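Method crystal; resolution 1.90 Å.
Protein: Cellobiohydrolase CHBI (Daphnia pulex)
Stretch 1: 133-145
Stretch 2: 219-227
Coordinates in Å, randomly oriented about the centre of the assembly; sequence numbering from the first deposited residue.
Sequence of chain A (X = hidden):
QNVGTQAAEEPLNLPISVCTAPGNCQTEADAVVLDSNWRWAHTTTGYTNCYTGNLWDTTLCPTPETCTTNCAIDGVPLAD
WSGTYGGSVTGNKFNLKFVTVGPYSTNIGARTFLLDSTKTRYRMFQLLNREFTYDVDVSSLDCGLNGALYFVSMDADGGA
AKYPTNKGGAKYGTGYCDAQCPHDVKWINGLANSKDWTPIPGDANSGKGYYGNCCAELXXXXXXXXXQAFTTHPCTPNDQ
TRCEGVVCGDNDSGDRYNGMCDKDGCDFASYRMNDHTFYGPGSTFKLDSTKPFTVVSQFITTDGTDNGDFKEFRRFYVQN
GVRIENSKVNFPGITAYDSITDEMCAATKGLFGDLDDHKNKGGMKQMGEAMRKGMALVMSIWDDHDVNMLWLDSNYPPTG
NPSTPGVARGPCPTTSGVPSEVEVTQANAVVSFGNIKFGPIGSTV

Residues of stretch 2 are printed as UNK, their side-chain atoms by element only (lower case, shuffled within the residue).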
ATOM      1  N   THR A 133      -0.153   5.628  14.555  1.00 19.31           N
ATOM      2  CA  THR A 133      -1.559   5.490  14.716  1.00 21.49           C
ATOM      3  C   THR A 133      -2.424   6.433  13.861  1.00 20.20           C
ATOM      4  O   THR A 133      -1.957   7.514  13.519  1.00 20.47           O
ATOM      5  CB  THR A 133      -2.033   5.569  16.196  1.00 25.54           C
ATOM      6  OG1 THR A 133      -2.664   6.788  16.509  1.00 34.77           O
ATOM      7  CG2 THR A 133      -1.103   5.202  17.086  1.00 21.01           C
ATOM      8  N   TYR A 134      -3.645   6.010  13.524  1.00 19.49           N
ATOM      9  CA  TYR A 134      -4.545   6.818  12.658  1.00 22.52           C
ATOM     10  C   TYR A 134      -5.989   6.361  12.838  1.00 22.85           C
ATOM     11  O   TYR A 134      -6.220   5.289  13.409  1.00 23.48           O
ATOM     12  CB  TYR A 134      -4.107   6.759  11.154  1.00 22.84           C
ATOM     13  CG  TYR A 134      -4.215   5.335  10.657  1.00 22.52           C
ATOM     14  CD1 TYR A 134      -3.211   4.427  10.918  1.00 22.77           C
ATOM     15  CD2 TYR A 134      -5.342   4.894  10.062  1.00 23.38           C
ATOM     16  CE1 TYR A 134      -3.327   3.073  10.551  1.00 25.78           C
ATOM     17  CE2 TYR A 134      -5.492   3.561   9.700  1.00 22.67           C
ATOM     18  CZ  TYR A 134      -4.471   2.655   9.930  1.00 24.55           C
ATOM     19  OH  TYR A 134      -4.636   1.308   9.561  1.00 26.49           O
ATOM     20  N   ASP A 135      -6.957   7.211  12.433  1.00 22.36           N
ATOM     21  CA  ASP A 135      -8.365   6.867  12.469  1.00 23.37           C
ATOM     22  C   ASP A 135      -8.809   6.548  11.084  1.00 22.10           C
ATOM     23  O   ASP A 135      -8.333   7.136  10.113  1.00 23.34           O
ATOM     24  CB  ASP A 135      -9.240   8.014  12.989  1.00 26.38           C
ATOM     25  CG  ASP A 135      -8.914   8.367  14.450  1.00 30.22           C
ATOM     26  OD1 ASP A 135      -8.222   7.595  15.182  1.00 27.51           O
ATOM     27  OD2 ASP A 135      -9.324   9.474  14.818  1.00 34.75           O
ATOM     28  N   VAL A 136      -9.671   5.544  10.990  1.00 22.37           N
ATOM     29  CA  VAL A 136     -10.046   5.026   9.681  1.00 21.56           C
ATOM     30  C   VAL A 136     -11.535   4.839   9.610  1.00 23.50           C
ATOM     31  O   VAL A 136     -12.220   4.571  10.640  1.00 23.75           O
ATOM     32  CB  VAL A 136      -9.211   3.782   9.301  1.00 22.69           C
ATOM     33  CG1 VAL A 136      -9.605   2.572  10.124  1.00 22.34           C
ATOM     34  CG2 VAL A 136      -9.376   3.471   7.820  1.00 21.99           C
ATOM     35  N   ASP A 137     -12.058   5.031   8.404  1.00 24.43           N
ATOM     36  CA  ASP A 137     -13.461   4.673   8.060  1.00 25.31           C
ATOM     37  C   ASP A 137     -13.441   3.865   6.758  1.00 22.57           C
ATOM     38  O   ASP A 137     -12.943   4.353   5.713  1.00 23.52           O
ATOM     39  CB  ASP A 137     -14.375   5.886   7.901  1.00 26.80           C
ATOM     40  CG  ASP A 137     -15.830   5.489   7.897  1.00 30.18           C
ATOM     41  OD1 ASP A 137     -16.212   4.549   7.158  1.00 28.94           O
ATOM     42  OD2 ASP A 137     -16.617   6.091   8.662  1.00 37.42           O
ATOM     43  N   VAL A 138     -13.863   2.612   6.877  1.00 23.38           N
ATOM     44  CA  VAL A 138     -13.907   1.694   5.770  1.00 24.79           C
ATOM     45  C   VAL A 138     -15.312   1.158   5.637  1.00 24.04           C
ATOM     46  O   VAL A 138     -15.523   0.170   4.913  1.00 22.80           O
ATOM     47  CB  VAL A 138     -12.925   0.497   5.932  1.00 30.04           C
ATOM     48  CG1 VAL A 138     -11.505   0.990   6.015  1.00 34.66           C
ATOM     49  CG2 VAL A 138     -13.263  -0.314   7.171  1.00 30.59           C
ATOM     50  N   SER A 139     -16.285   1.795   6.312  1.00 24.88           N
ATOM     51  CA  SER A 139     -17.686   1.315   6.271  1.00 24.46           C
ATOM     52  C   SER A 139     -18.310   1.229   4.862  1.00 25.65           C
ATOM     53  O   SER A 139     -19.228   0.449   4.677  1.00 23.49           O
ATOM     54  CB  SER A 139     -18.577   2.221   7.133  1.00 25.68           C
ATOM     55  OG  SER A 139     -18.577   3.537   6.613  1.00 23.59           O
ATOM     56  N   SER A 140     -17.791   1.985   3.907  1.00 24.16           N
ATOM     57  CA  SER A 140     -18.321   1.973   2.566  1.00 25.79           C
ATOM     58  C   SER A 140     -17.540   1.099   1.566  1.00 27.45           C
ATOM     59  O   SER A 140     -17.855   1.099   0.381  1.00 26.14           O
ATOM     60  CB  SER A 140     -18.519   3.403   2.067  1.00 27.07           C
ATOM     61  OG  SER A 140     -17.281   3.943   1.655  1.00 29.42           O
ATOM     62  N   LEU A 141     -16.556   0.312   2.058  1.00 23.28           N
ATOM     63  CA  LEU A 141     -15.843  -0.640   1.265  1.00 23.43           C
ATOM     64  C   LEU A 141     -16.301  -2.025   1.529  1.00 24.46           C
ATOM     65  O   LEU A 141     -16.252  -2.530   2.682  1.00 25.23           O
ATOM     66  CB  LEU A 141     -14.368  -0.628   1.579  1.00 24.56           C
ATOM     67  CG  LEU A 141     -13.513   0.606   1.427  1.00 27.55           C
ATOM     68  CD1 LEU A 141     -12.228   0.369   0.650  1.00 29.47           C
ATOM     69  CD2 LEU A 141     -14.061   1.969   1.241  1.00 29.27           C
ATOM     70  N   ASP A 142     -16.749  -2.697   0.478  1.00 24.16           N
ATOM     71  CA  ASP A 142     -17.276  -4.061   0.673  1.00 26.99           C
ATOM     72  C   ASP A 142     -16.353  -5.037  -0.045  1.00 24.71           C
ATOM     73  O   ASP A 142     -15.271  -4.621  -0.452  1.00 22.95           O
ATOM     74  CB  ASP A 142     -18.710  -4.145   0.137  1.00 31.16           C
ATOM     75  CG  ASP A 142     -19.593  -5.122   0.913  1.00 36.52           C
ATOM     76  OD1 ASP A 142     -19.095  -6.109   1.487  1.00 35.72           O
ATOM     77  OD2 ASP A 142     -20.832  -4.945   0.886  1.00 41.83           O
ATOM     78  N   CYS A 143     -16.699  -6.339  -0.015  1.00 24.41           N
ATOM     79  CA  CYS A 143     -15.992  -7.408  -0.768  1.00 25.20           C
ATOM     80  C   CYS A 143     -15.372  -6.903  -2.089  1.00 22.91           C
ATOM     81  O   CYS A 143     -16.020  -6.241  -2.846  1.00 21.10           O
ATOM     82  CB  CYS A 143     -16.965  -8.574  -1.094  1.00 30.78           C
ATOM     83  SG  CYS A 143     -17.723  -9.355   0.367  1.00 41.54           S
ATOM     84  N   GLY A 144     -14.100  -7.185  -2.333  1.00 19.02           N
ATOM     85  CA  GLY A 144     -13.454  -6.810  -3.603  1.00 20.34           C
ATOM     86  C   GLY A 144     -12.647  -5.550  -3.661  1.00 20.10           C
ATOM     87  O   GLY A 144     -11.931  -5.336  -4.626  1.00 22.31           O
ATOM     88  N   LEU A 145     -12.743  -4.715  -2.618  1.00 21.43           N
ATOM     89  CA  LEU A 145     -12.081  -3.422  -2.543  1.00 23.21           C
ATOM     90  C   LEU A 145     -11.158  -3.387  -1.338  1.00 21.14           C
ATOM     91  O   LEU A 145     -11.340  -4.126  -0.333  1.00 21.77           O
ATOM     92  CB  LEU A 145     -13.115  -2.282  -2.392  1.00 25.46           C
ATOM     93  CG  LEU A 145     -13.523  -1.368  -3.529  1.00 34.04           C
ATOM     94  CD1 LEU A 145     -14.337  -0.197  -2.934  1.00 34.36           C
ATOM     95  CD2 LEU A 145     -12.319  -0.802  -4.283  1.00 33.13           C
ATOM     96  N   UNK A 219       2.939  -3.506   5.711  1.00 18.72           N
ATOM     97  CA  UNK A 219       1.486  -3.226   5.554  1.00 19.19           C
ATOM     98  C   UNK A 219       0.846  -3.055   6.869  1.00 18.21           C
ATOM     99  O   UNK A 219       0.679  -4.008   7.597  1.00 20.76           O
ATOM    100  c   UNK A 219       0.802  -4.362   4.813  1.00 21.44           C
ATOM    101  o   UNK A 219       1.669  -3.500   2.721  1.00 27.60           O
ATOM    102  o   UNK A 219       1.279  -5.653   2.822  1.00 27.33           O
ATOM    103  c   UNK A 219       1.306  -4.516   3.345  1.00 26.39           C
ATOM    104  N   UNK A 220       0.510  -1.849   7.184  1.00 17.30           N
ATOM    105  CA  UNK A 220      -0.201  -1.561   8.388  1.00 19.46           C
ATOM    106  C   UNK A 220      -1.683  -1.950   8.296  1.00 18.60           C
ATOM    107  O   UNK A 220      -2.298  -2.360   9.287  1.00 17.92           O
ATOM    108  c   UNK A 220      -0.865   0.354   9.884  1.00 22.22           C
ATOM    109  c   UNK A 220       2.199  -0.316   9.740  1.00 23.11           C
ATOM    110  c   UNK A 220      -0.126  -0.052   8.647  1.00 21.14           C
ATOM    111  c   UNK A 220       1.333   0.413   8.733  1.00 22.88           C
ATOM    112  N   UNK A 221      -2.265  -1.784   7.105  1.00 18.31           N
ATOM    113  CA  UNK A 221      -3.719  -1.859   6.956  1.00 17.85           C
ATOM    114  C   UNK A 221      -4.084  -2.204   5.505  1.00 18.71           C
ATOM    115  O   UNK A 221      -3.842  -1.396   4.607  1.00 18.97           O
ATOM    116  c   UNK A 221      -8.775  -2.105   9.849  1.00 20.35           C
ATOM    117  c   UNK A 221      -6.671   0.156   6.526  1.00 21.23           C
ATOM    118  c   UNK A 221      -5.800  -0.492   7.409  1.00 17.29           C
ATOM    119  c   UNK A 221      -4.338  -0.520   7.305  1.00 18.47           C
ATOM    120  c   UNK A 221      -6.393  -1.906   9.524  1.00 18.88           C
ATOM    121  n   UNK A 221      -7.961  -0.075   6.901  1.00 21.14           N
ATOM    122  c   UNK A 221      -9.042  -1.308   8.785  1.00 20.24           C
ATOM    123  c   UNK A 221      -7.454  -2.399  10.250  1.00 20.09           C
ATOM    124  c   UNK A 221      -6.638  -1.126   8.381  1.00 19.30           C
ATOM    125  c   UNK A 221      -7.970  -0.819   8.050  1.00 20.74           C
ATOM    126  N   UNK A 222      -4.583  -3.427   5.330  1.00 20.06           N
ATOM    127  CA  UNK A 222      -5.129  -3.957   4.053  1.00 19.99           C
ATOM    128  C   UNK A 222      -6.542  -4.370   4.464  1.00 21.40           C
ATOM    129  O   UNK A 222      -6.668  -5.263   5.307  1.00 18.83           O
ATOM    130  o   UNK A 222      -1.479  -3.585   1.957  1.00 31.26           O
ATOM    131  c   UNK A 222      -2.597  -4.249   1.997  1.00 30.20           C
ATOM    132  c   UNK A 222      -4.382  -5.203   3.624  1.00 22.23           C
ATOM    133  c   UNK A 222      -2.936  -4.950   3.304  1.00 25.21           C
ATOM    134  o   UNK A 222      -3.384  -4.383   1.026  1.00 27.43           O
ATOM    135  N   UNK A 223      -7.567  -3.714   3.916  1.00 19.64           N
ATOM    136  CA  UNK A 223      -8.893  -3.872   4.478  1.00 21.42           C
ATOM    137  C   UNK A 223     -10.060  -3.379   3.658  1.00 18.84           C
ATOM    138  O   UNK A 223      -9.998  -2.395   2.928  1.00 18.51           O
ATOM    139  c   UNK A 223      -8.959  -3.140   5.805  1.00 21.83           C
ATOM    140  N   UNK A 224     -11.179  -3.986   4.010  1.00 20.10           N
ATOM    141  CA  UNK A 224     -12.542  -3.471   3.707  1.00 20.68           C
ATOM    142  C   UNK A 224     -13.393  -3.736   4.949  1.00 20.93           C
ATOM    143  O   UNK A 224     -12.804  -4.047   6.011  1.00 21.11           O
ATOM    144  c   UNK A 224     -13.066  -5.613   2.441  1.00 20.63           C
ATOM    145  n   UNK A 224     -12.596  -6.189   1.357  1.00 21.07           N
ATOM    146  c   UNK A 224     -13.072  -4.082   2.423  1.00 19.50           C
ATOM    147  o   UNK A 224     -13.510  -6.253   3.380  1.00 19.74           O
ATOM    148  N   UNK A 225     -14.731  -3.519   4.892  1.00 19.77           N
ATOM    149  CA  UNK A 225     -15.541  -3.697   6.084  1.00 20.88           C
ATOM    150  C   UNK A 225     -15.651  -5.161   6.499  1.00 21.41           C
ATOM    151  O   UNK A 225     -16.115  -5.417   7.577  1.00 20.34           O
ATOM    152  c   UNK A 225     -19.026  -3.211   4.537  1.00 30.34           C
ATOM    153  c   UNK A 225     -16.938  -3.107   5.899  1.00 22.75           C
ATOM    154  n   UNK A 225     -21.396  -3.411   3.833  1.00 37.73           N
ATOM    155  c   UNK A 225     -17.810  -3.983   5.041  1.00 26.05           C
ATOM    156  c   UNK A 225     -20.174  -4.149   4.295  1.00 35.24           C
ATOM    157  N   UNK A 226     -15.264  -6.104   5.623  1.00 20.27           N
ATOM    158  CA  UNK A 226     -15.387  -7.531   5.923  1.00 22.28           C
ATOM    159  C   UNK A 226     -14.186  -8.238   6.578  1.00 22.10           C
ATOM    160  O   UNK A 226     -14.370  -9.140   7.429  1.00 22.63           O
ATOM    161  c   UNK A 226     -18.319  -7.995   4.675  1.00 26.22           C
ATOM    162  o   UNK A 226     -18.320  -8.583   5.726  1.00 28.83           O
ATOM    163  c   UNK A 226     -15.784  -8.274   4.653  1.00 22.51           C
ATOM    164  c   UNK A 226     -17.006  -7.679   3.939  1.00 24.39           C
ATOM    165  n   UNK A 226     -19.448  -7.588   4.094  1.00 26.62           N
ATOM    166  N   UNK A 227     -12.988  -7.889   6.115  1.00 21.04           N
ATOM    167  CA  UNK A 227     -11.734  -8.447   6.534  1.00 23.19           C
ATOM    168  C   UNK A 227     -10.609  -7.389   6.575  1.00 22.60           C
ATOM    169  O   UNK A 227     -10.643  -6.434   5.849  1.00 19.08           O
ATOM    170  o   UNK A 227     -12.183 -10.557   5.593  1.00 29.29           O
ATOM    171  c   UNK A 227     -11.255  -9.532   5.620  1.00 26.64           C
TER
HETATM  172  O   HOH W   1     -23.263  -5.258   2.424  1.00 59.32           O

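Position 219 carries two carbons, the second bearing two oxygens, and its side chain is out of reach of stretch 1. A carboxylate on so short a stem is Asp-219.

At position 220 four carbons fork at the first, with one arm two carbons long. The shorter arm lies at the edge of the Tyr-134 ring. This is Ile-220, whose CG2 is 3.7 Å from Tyr-134 CE1; the chain turns a corner here.

Position 221 has one carbon leading into fused five- and six-membered rings with eight carbons and one nitrogen. Its CB lies 2.9 Å from Tyr-134 OH, and the rings reach Val-136 and Val-138. In Trp-221, NE1 is 3.9 Å from Val-136 CG2 and 3.8 Å from Val-138 CG1. The tyrosine turns its edge to the indole face, with the planes at 71°.

At position 222 three carbons end in two oxygens, out of reach of stretch 1: a longer carboxylate, Glu-222.

Position 223 has a single side-chain carbon and is therefore Ala-223. Its backbone makes the closer approach, with O 4.2 Å from Leu-141 CD1.

Position 224 shows two carbons, the second carrying one oxygen and one nitrogen, a short amide. The nitrogen points to the carbonyl of Leu-145, and CB packs 3.8 Å from Leu-141 CB. In Asn-224, ND2 donates to Leu-145 O at 2.9 Å, while OD1 accepts from the backbone N atoms of positions 226 and 227, bracing the local bend.

At position 225 four carbons in a row end in nitrogen, an extended chain running past Ser-139 to Asp-142. This is Lys-225: CD lies 3.7 Å from Ser-139 O, and NZ forms a salt bridge with Asp-142 OD2 at 3.4 Å, its hydrogen bond weak.

Position 226 has three carbons, the third with one oxygen and one nitrogen, a longer amide reaching the carboxylate of Asp-142. As Gln-226, it donates from NE2 to Asp-142 OD1 at 3.0 Å.

Position 227, one carbon then one oxygen, is Ser-227, out of reach of stretch 1.

The contact joins an apolar end to a polar one. Tyr-134, Val-136 and Val-138 pack against Trp-221, leaving Tyr-134 OH and Trp-221 NE1 buried without partners. At the end of the turn from Val-138 to Leu-141, Lys-225 N donates to Leu-141 O at 2.9 Å, tying the backbones together. Asp-142 receives both Lys-225 and Gln-226, and a water reinforces the salt bridge, donating to Asp-142 OD2 (2.9 Å) and accepting from Lys-225 NZ (3.0 Å).

Stretch 2 (219-227) DIWEANKQS
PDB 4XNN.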